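Local structure of probable starch synthase 4, chloroplastic/amyloplastic (Arabidopsis thaliana, 6GNE) at residues I225-P231 with K256-N262; A234-R238 with N251-F257. The protein is probably a plastid starch synthase of the GT-B glycosyltransferase fold, built from two Rossmann-like domains facing each other across a cleft. One frame throughout, in Å; residues are numbered along the deposited sequence.

Contact 1. Residues I225-P231 with K256-N262. With AC1 (4,6-dideoxy-4-{[(1S,4R,5S,6S)-4,5,6-trihydroxy-3-(hydroxymethyl)cyclohex-2-en-1-yl]amino}-alpha-D-glucopyranose), chain C.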
loop_
_atom_site.group_PDB
_atom_site.type_symbol
_atom_site.label_atom_id
_atom_site.label_comp_id
_atom_site.label_asym_id
_atom_site.label_seq_id
_atom_site.Cartn_x
_atom_site.Cartn_y
_atom_site.Cartn_z
ATOM N N ILE A 225 18.204 -2.567 -8.409
ATOM C CA ILE A 225 17.400 -1.362 -8.263
ATOM C C ILE A 225 16.673 -1.473 -6.936
ATOM O O ILE A 225 16.041 -2.497 -6.667
ATOM C CB ILE A 225 16.329 -1.218 -9.404
ATOM C CG1 ILE A 225 16.964 -1.267 -10.803
ATOM C CG2 ILE A 225 15.551 0.084 -9.279
ATOM C CD1 ILE A 225 15.970 -1.612 -11.905
ATOM N N VAL A 226 16.740 -0.419 -6.114
ATOM C CA VAL A 226 15.998 -0.386 -4.843
ATOM C C VAL A 226 15.173 0.862 -4.785
ATOM O O VAL A 226 15.720 1.959 -4.888
ATOM C CB VAL A 226 16.942 -0.396 -3.615
ATOM C CG1 VAL A 226 16.114 -0.516 -2.332
ATOM C CG2 VAL A 226 18.022 -1.510 -3.742
ATOM N N THR A 227 13.856 0.731 -4.605
ATOM C CA THR A 227 12.992 1.923 -4.429
ATOM C C THR A 227 12.182 1.884 -3.156
ATOM O O THR A 227 12.012 0.842 -2.530
ATOM C CB THR A 227 12.020 2.180 -5.618
ATOM O OG1 THR A 227 10.842 1.365 -5.500
ATOM C CG2 THR A 227 12.709 1.916 -6.954
ATOM N N THR A 228 11.711 3.070 -2.776
ATOM C CA THR A 228 10.615 3.206 -1.843
ATOM C C THR A 228 9.597 4.177 -2.421
ATOM O O THR A 228 9.772 4.715 -3.516
ATOM C CB THR A 228 11.064 3.571 -0.424
ATOM O OG1 THR A 228 9.952 3.450 0.454
ATOM C CG2 THR A 228 11.626 4.973 -0.348
ATOM N N VAL A 229 8.544 4.403 -1.669
ATOM C CA VAL A 229 7.294 4.837 -2.247
ATOM C C VAL A 229 7.003 6.368 -2.174
ATOM O O VAL A 229 5.890 6.803 -2.576
ATOM C CB VAL A 229 6.146 3.971 -1.691
ATOM C CG1 VAL A 229 6.325 2.542 -2.214
ATOM C CG2 VAL A 229 6.122 3.985 -0.157
ATOM N N SER A 230 7.992 7.171 -1.737
ATOM C CA SER A 230 7.929 8.630 -1.958
ATOM C C SER A 230 9.289 9.280 -1.805
ATOM O O SER A 230 10.086 8.818 -1.020
ATOM C CB SER A 230 6.937 9.303 -0.991
ATOM O OG SER A 230 7.430 9.284 0.342
ATOM N N PRO A 231 9.557 10.361 -2.545
ATOM C CA PRO A 231 10.856 11.068 -2.359
ATOM C C PRO A 231 11.151 11.502 -0.890
ATOM O O PRO A 231 12.275 11.311 -0.399
ATOM C CB PRO A 231 10.722 12.313 -3.259
ATOM C CG PRO A 231 9.655 11.990 -4.254
ATOM C CD PRO A 231 8.761 10.938 -3.651
ATOM N N LYS A 256 21.828 3.538 -6.217
ATOM C CA LYS A 256 20.766 2.696 -6.785
ATOM C C LYS A 256 19.427 2.779 -6.030
ATOM O O LYS A 256 18.481 2.087 -6.415
ATOM C CB LYS A 256 21.215 1.230 -6.890
ATOM C CG LYS A 256 21.299 0.478 -5.574
ATOM C CD LYS A 256 22.033 -0.862 -5.722
ATOM C CE LYS A 256 21.975 -1.624 -4.400
ATOM N NZ LYS A 256 22.485 -3.016 -4.530
ATOM N N PHE A 257 19.363 3.630 -5.000
ATOM C CA PHE A 257 18.182 3.808 -4.144
ATOM C C PHE A 257 17.462 5.082 -4.504
ATOM O O PHE A 257 18.043 6.153 -4.493
ATOM C CB PHE A 257 18.574 3.894 -2.661
ATOM C CG PHE A 257 17.413 4.118 -1.717
ATOM C CD1 PHE A 257 16.278 3.325 -1.771
ATOM C CD2 PHE A 257 17.485 5.112 -0.741
ATOM C CE1 PHE A 257 15.223 3.535 -0.881
ATOM C CE2 PHE A 257 16.454 5.301 0.155
ATOM C CZ PHE A 257 15.310 4.527 0.077
ATOM N N ILE A 258 16.182 4.980 -4.797
ATOM C CA ILE A 258 15.418 6.168 -5.144
ATOM C C ILE A 258 13.971 6.052 -4.663
ATOM O O ILE A 258 13.423 4.984 -4.658
ATOM C CB ILE A 258 15.526 6.468 -6.654
ATOM C CG1 ILE A 258 14.923 7.839 -6.976
ATOM C CG2 ILE A 258 14.897 5.352 -7.475
ATOM C CD1 ILE A 258 15.513 8.457 -8.226
ATOM N N GLY A 259 13.399 7.174 -4.250
ATOM C CA GLY A 259 12.026 7.241 -3.797
ATOM C C GLY A 259 11.131 7.737 -4.911
ATOM O O GLY A 259 11.407 8.769 -5.494
ATOM N N ILE A 260 10.058 6.998 -5.192
ATOM C CA ILE A 260 9.137 7.321 -6.280
ATOM C C ILE A 260 7.720 7.282 -5.719
ATOM O O ILE A 260 7.261 6.229 -5.236
ATOM C CB ILE A 260 9.218 6.293 -7.428
ATOM C CG1 ILE A 260 10.584 6.329 -8.113
ATOM C CG2 ILE A 260 8.125 6.548 -8.465
ATOM C CD1 ILE A 260 10.825 5.125 -9.030
ATOM N N LEU A 261 7.033 8.417 -5.832
ATOM C CA LEU A 261 5.675 8.571 -5.308
ATOM C C LEU A 261 4.731 7.616 -6.009
ATOM O O LEU A 261 4.637 7.640 -7.236
ATOM C CB LEU A 261 5.175 10.012 -5.484
ATOM C CG LEU A 261 3.906 10.408 -4.717
ATOM C CD1 LEU A 261 4.051 10.308 -3.188
ATOM C CD2 LEU A 261 3.509 11.816 -5.151
ATOM N N ASN A 262 4.056 6.765 -5.232
ATOM C CA ASN A 262 3.022 5.886 -5.793
ATOM C C ASN A 262 1.960 6.731 -6.553
ATOM O O ASN A 262 1.641 7.866 -6.153
ATOM C CB ASN A 262 2.286 5.111 -4.700
ATOM C CG ASN A 262 3.136 4.086 -3.989
ATOM O OD1 ASN A 262 2.830 3.736 -2.842
ATOM N ND2 ASN A 262 4.144 3.535 -4.667
HETATM C C1 AC1 C . 2.209 -4.644 4.913
HETATM O O2 AC1 C . 4.567 -4.566 4.349
HETATM C C2 AC1 C . 3.296 -3.948 4.088
HETATM C C4A AC1 C . 2.291 2.895 1.552
HETATM C C3 AC1 C . 3.312 -2.432 4.341
HETATM O O3 AC1 C . 4.311 -1.872 3.484
HETATM C C4 AC1 C . 1.922 -1.844 4.079
HETATM N N4A AC1 C . 1.835 -0.379 4.215
HETATM C C5 AC1 C . 0.970 -2.574 5.030
HETATM O O5 AC1 C . 0.964 -3.970 4.720
HETATM C C6 AC1 C . -0.475 -2.124 4.905
HETATM C C1B AC1 C . 2.581 0.579 3.387
HETATM C C2B AC1 C . 2.555 2.034 3.920
HETATM O O2B AC1 C . 2.012 2.148 5.249
HETATM C C3B AC1 C . 1.857 3.032 3.003
HETATM O O3B AC1 C . 2.286 4.328 3.410
HETATM O O4 AC1 C . 1.524 3.794 0.749
HETATM C C5B AC1 C . 2.169 1.480 1.070
HETATM C C7B AC1 C . 2.241 0.447 1.915
HETATM C C6B AC1 C . 2.026 1.205 -0.409
HETATM O O6B AC1 C . 3.187 1.649 -1.122
#

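Contact 2. Residues A234-R238 with N251-F257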
loop_
_atom_site.group_PDB
_atom_site.type_symbol
_atom_site.label_atom_id
_atom_site.label_comp_id
_atom_site.label_asym_id
_atom_site.label_seq_id
_atom_site.Cartn_x
_atom_site.Cartn_y
_atom_site.Cartn_z
ATOM N N ALA A 234 12.037 8.525 1.314
ATOM C CA ALA A 234 13.417 8.142 0.972
ATOM C C ALA A 234 14.436 8.982 1.711
ATOM O O ALA A 234 15.471 8.441 2.173
ATOM C CB ALA A 234 13.669 8.201 -0.526
ATOM N N GLN A 235 14.164 10.279 1.863
ATOM C CA GLN A 235 15.071 11.132 2.644
ATOM C C GLN A 235 15.019 10.784 4.134
ATOM O O GLN A 235 16.043 10.715 4.783
ATOM C CB GLN A 235 14.788 12.613 2.413
ATOM C CG GLN A 235 15.104 13.062 0.981
ATOM C CD GLN A 235 16.615 13.034 0.648
ATOM O OE1 GLN A 235 17.074 12.277 -0.233
ATOM N NE2 GLN A 235 17.396 13.833 1.370
ATOM N N GLU A 236 13.817 10.554 4.656
ATOM C CA GLU A 236 13.629 10.233 6.084
ATOM C C GLU A 236 14.372 8.975 6.502
ATOM O O GLU A 236 15.004 8.970 7.545
ATOM C CB GLU A 236 12.148 10.084 6.425
ATOM C CG GLU A 236 11.371 11.400 6.411
ATOM C CD GLU A 236 9.862 11.215 6.436
ATOM O OE1 GLU A 236 9.331 10.086 6.242
ATOM O OE2 GLU A 236 9.184 12.240 6.642
ATOM N N VAL A 237 14.329 7.941 5.664
ATOM C CA VAL A 237 14.994 6.686 5.969
ATOM C C VAL A 237 16.507 6.707 5.763
ATOM O O VAL A 237 17.184 5.782 6.194
ATOM C CB VAL A 237 14.368 5.473 5.245
ATOM C CG1 VAL A 237 12.958 5.241 5.752
ATOM C CG2 VAL A 237 14.403 5.620 3.729
ATOM N N ARG A 238 17.038 7.750 5.122
ATOM C CA ARG A 238 18.481 7.993 5.105
ATOM C C ARG A 238 19.009 8.619 6.390
ATOM O O ARG A 238 20.202 8.623 6.609
ATOM C CB ARG A 238 18.856 8.868 3.905
ATOM C CG ARG A 238 18.884 8.136 2.565
ATOM C CD ARG A 238 19.213 9.120 1.454
ATOM N NE ARG A 238 19.531 8.511 0.159
ATOM C CZ ARG A 238 18.746 8.534 -0.938
ATOM N NH1 ARG A 238 19.186 7.956 -2.071
ATOM N NH2 ARG A 238 17.509 9.076 -0.935
ATOM N N ASN A 251 22.541 4.709 2.867
ATOM C CA ASN A 251 23.526 5.739 2.497
ATOM C C ASN A 251 24.686 5.190 1.689
ATOM O O ASN A 251 25.178 5.878 0.801
ATOM C CB ASN A 251 24.067 6.500 3.740
ATOM C CG ASN A 251 23.029 7.431 4.359
ATOM O OD1 ASN A 251 22.240 8.031 3.648
ATOM N ND2 ASN A 251 23.027 7.551 5.684
ATOM N N PHE A 252 25.112 3.965 2.006
ATOM C CA PHE A 252 26.201 3.303 1.299
ATOM C C PHE A 252 25.790 2.979 -0.138
ATOM O O PHE A 252 26.520 3.236 -1.096
ATOM C CB PHE A 252 26.558 2.021 2.054
ATOM C CG PHE A 252 27.865 1.434 1.683
ATOM C CD1 PHE A 252 29.042 2.038 2.118
ATOM C CD2 PHE A 252 27.930 0.248 0.961
ATOM C CE1 PHE A 252 30.264 1.484 1.822
ATOM C CE2 PHE A 252 29.166 -0.325 0.657
ATOM C CZ PHE A 252 30.331 0.304 1.083
ATOM N N HIS A 253 24.584 2.443 -0.277
ATOM C CA HIS A 253 24.025 2.039 -1.564
ATOM C C HIS A 253 23.108 3.119 -2.162
ATOM O O HIS A 253 22.186 2.790 -2.907
ATOM C CB HIS A 253 23.272 0.710 -1.406
ATOM C CG HIS A 253 24.177 -0.458 -1.178
ATOM N ND1 HIS A 253 24.330 -1.058 0.060
ATOM C CD2 HIS A 253 25.009 -1.108 -2.021
ATOM C CE1 HIS A 253 25.212 -2.031 -0.035
ATOM N NE2 HIS A 253 25.643 -2.076 -1.284
ATOM N N SER A 254 23.383 4.396 -1.878
ATOM C CA SER A 254 22.487 5.462 -2.303
ATOM C C SER A 254 22.326 5.590 -3.837
ATOM O O SER A 254 21.239 5.871 -4.318
ATOM C CB SER A 254 22.872 6.799 -1.678
ATOM O OG SER A 254 24.018 7.283 -2.291
ATOM N N LYS A 255 23.395 5.356 -4.588
ATOM C CA LYS A 255 23.365 5.467 -6.058
ATOM C C LYS A 255 22.198 4.703 -6.747
ATOM O O LYS A 255 21.687 5.166 -7.753
ATOM C CB LYS A 255 24.661 4.946 -6.688
ATOM C CG LYS A 255 26.014 5.673 -6.481
ATOM C CD LYS A 255 27.041 4.964 -7.400
ATOM C CE LYS A 255 28.454 4.707 -6.808
ATOM N NZ LYS A 255 29.401 5.863 -6.890
ATOM N N LYS A 256 21.828 3.538 -6.217
ATOM C CA LYS A 256 20.766 2.696 -6.785
ATOM C C LYS A 256 19.427 2.779 -6.030
ATOM O O LYS A 256 18.481 2.087 -6.415
ATOM C CB LYS A 256 21.215 1.230 -6.890
ATOM C CG LYS A 256 21.299 0.478 -5.574
ATOM C CD LYS A 256 22.033 -0.862 -5.722
ATOM C CE LYS A 256 21.975 -1.624 -4.400
ATOM N NZ LYS A 256 22.485 -3.016 -4.530
ATOM N N PHE A 257 19.363 3.630 -5.000
ATOM C CA PHE A 257 18.182 3.808 -4.144
ATOM C C PHE A 257 17.462 5.082 -4.504
ATOM O O PHE A 257 18.043 6.153 -4.493
ATOM C CB PHE A 257 18.574 3.894 -2.661
ATOM C CG PHE A 257 17.413 4.118 -1.717
ATOM C CD1 PHE A 257 16.278 3.325 -1.771
ATOM C CD2 PHE A 257 17.485 5.112 -0.741
ATOM C CE1 PHE A 257 15.223 3.535 -0.881
ATOM C CE2 PHE A 257 16.454 5.301 0.155
ATOM C CZ PHE A 257 15.310 4.527 0.077
#

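Contact 1. Residues I225-P231 with K256-N262
The sheet of the N-terminal Rossmann-like domain ends here in a parallel pair, Val226-Thr228 beside Phe257-Gly259, whose loops run on into the glycan pocket. Four backbone hydrogen bonds link the two strands in the staggered parallel pattern: Val226 N to Lys256 O, Ile258 N to Val226 O, Thr228 N to Ile258 O and Ile260 N to Thr228 O, the last at 2.8 Å and nearly straight (172°). Val226, Phe257 and Thr228 share one face. CG1 of Val226 rests on Phe257 CD1 at 3.9 Å, and the methyl CG2 of Thr228 lies 3.7 Å from Phe257 CZ. With its OG1 anti to the backbone N (chi1 -170°), Thr228 can offer that methyl to the ring while the hydroxyl bonds Cys174 O on the neighbouring strand; threonine serves both needs. Gly259, which has no side chain, lies where Thr228 and Pro231 come close to its backbone. Beyond the strands Val229 O accepts Asn262 N at 3.2 Å, and Ser230 N-caps the helix that follows, its OG bonded to Tyr233 N and Pro398 O. The flat amide of Asn262 lies across Val229, with ND2 3.4 Å from the methyl CG1. On the same amide OD1 accepts the hydroxyl O6B of the bound AC1 at 2.7 Å, and Val229 CG1 also touches O6B, at 3.4 Å. Asp146, His175 and Glu397 are also hydrogen-bonded to AC1. Beta-branched Val226, Thr227, Thr228 and Ile258 suit the extended backbone, whereas an asparagine in the pocket supplies a neutral acceptor. The chemistry thus passes from backbone bonding and apolar cover to a polar grip on a sugar-like hydroxyl, and the bond from Asn262 N to Val229 O ties together two residues that both belong to the pocket.

Contact 2. Residues A234-R238 with N251-F257
Asn251, near the end of helix 247-252, meets Arg238 in two ways. Its ND2 gives a hydrogen bond to Arg238 O, 3.2 Å long and bent to 149°, arriving in the carbonyl plane, while OD1 lies against the aliphatic part of the arginine, 3.5 Å from Arg238 CB. An asparagine suits this place because one short amide can donate to a carbonyl near the end of helix 231-238 and still set its OD1 against the arginine's CB and CG. The backbone next turns through a short 3-10 segment, where Ser254 brings its CB to 3.9 Å from Arg238 NH1; its carbonyl O lies at the edge of the guanidinium but bonds Phe257 N instead. A residue as small as serine suits this close spacing. Extended from CG to NE, the Arg238 chain carries its guanidinium across to the aromatic ring of Phe257, whose CD2 stands 3.5 Å above the centre of one guanidinium face. The two planes are turned 54° apart, which rules out a flat stack. NH1 also makes a weak bond to Phe257 O, bent to 131°. Farther round the same ring, CG2 of Val237 touches CZ at 3.9 Å near the ring plane, and Ala234 adds its methyl from one helical turn earlier; such compact apolar groups suit the close spacing of helix and phenylalanine. Leu250 and Phe177 also pack against Val237 and Phe257. Phe257 therefore sits between helix 231-238, helix 247-252 and strand 225-228, at the point where the chain leaves the helices and enters strand 257-259.

In the fold
Contact 1 is the more buried of the two and joins neighbouring strands of the sheet, whereas contact 2 lies farther from the chain's centre, is only partly buried and joins helical segments at the sheet's flank. Contact 2 is nested within the loop that contact 1 closes, since the chain runs from strand 225-228 through the helices to strand 257-259. Phe257 belongs to both, and the methyl of Ala234 touches both Thr228 CG2 and Gly259 CA, so helix 231-238 packs directly on the strand pair. Regular backbone bonding dominates contact 1, which also reaches the bound AC1; contact 2 relies on side chains, chiefly one arginine, away from that ligand.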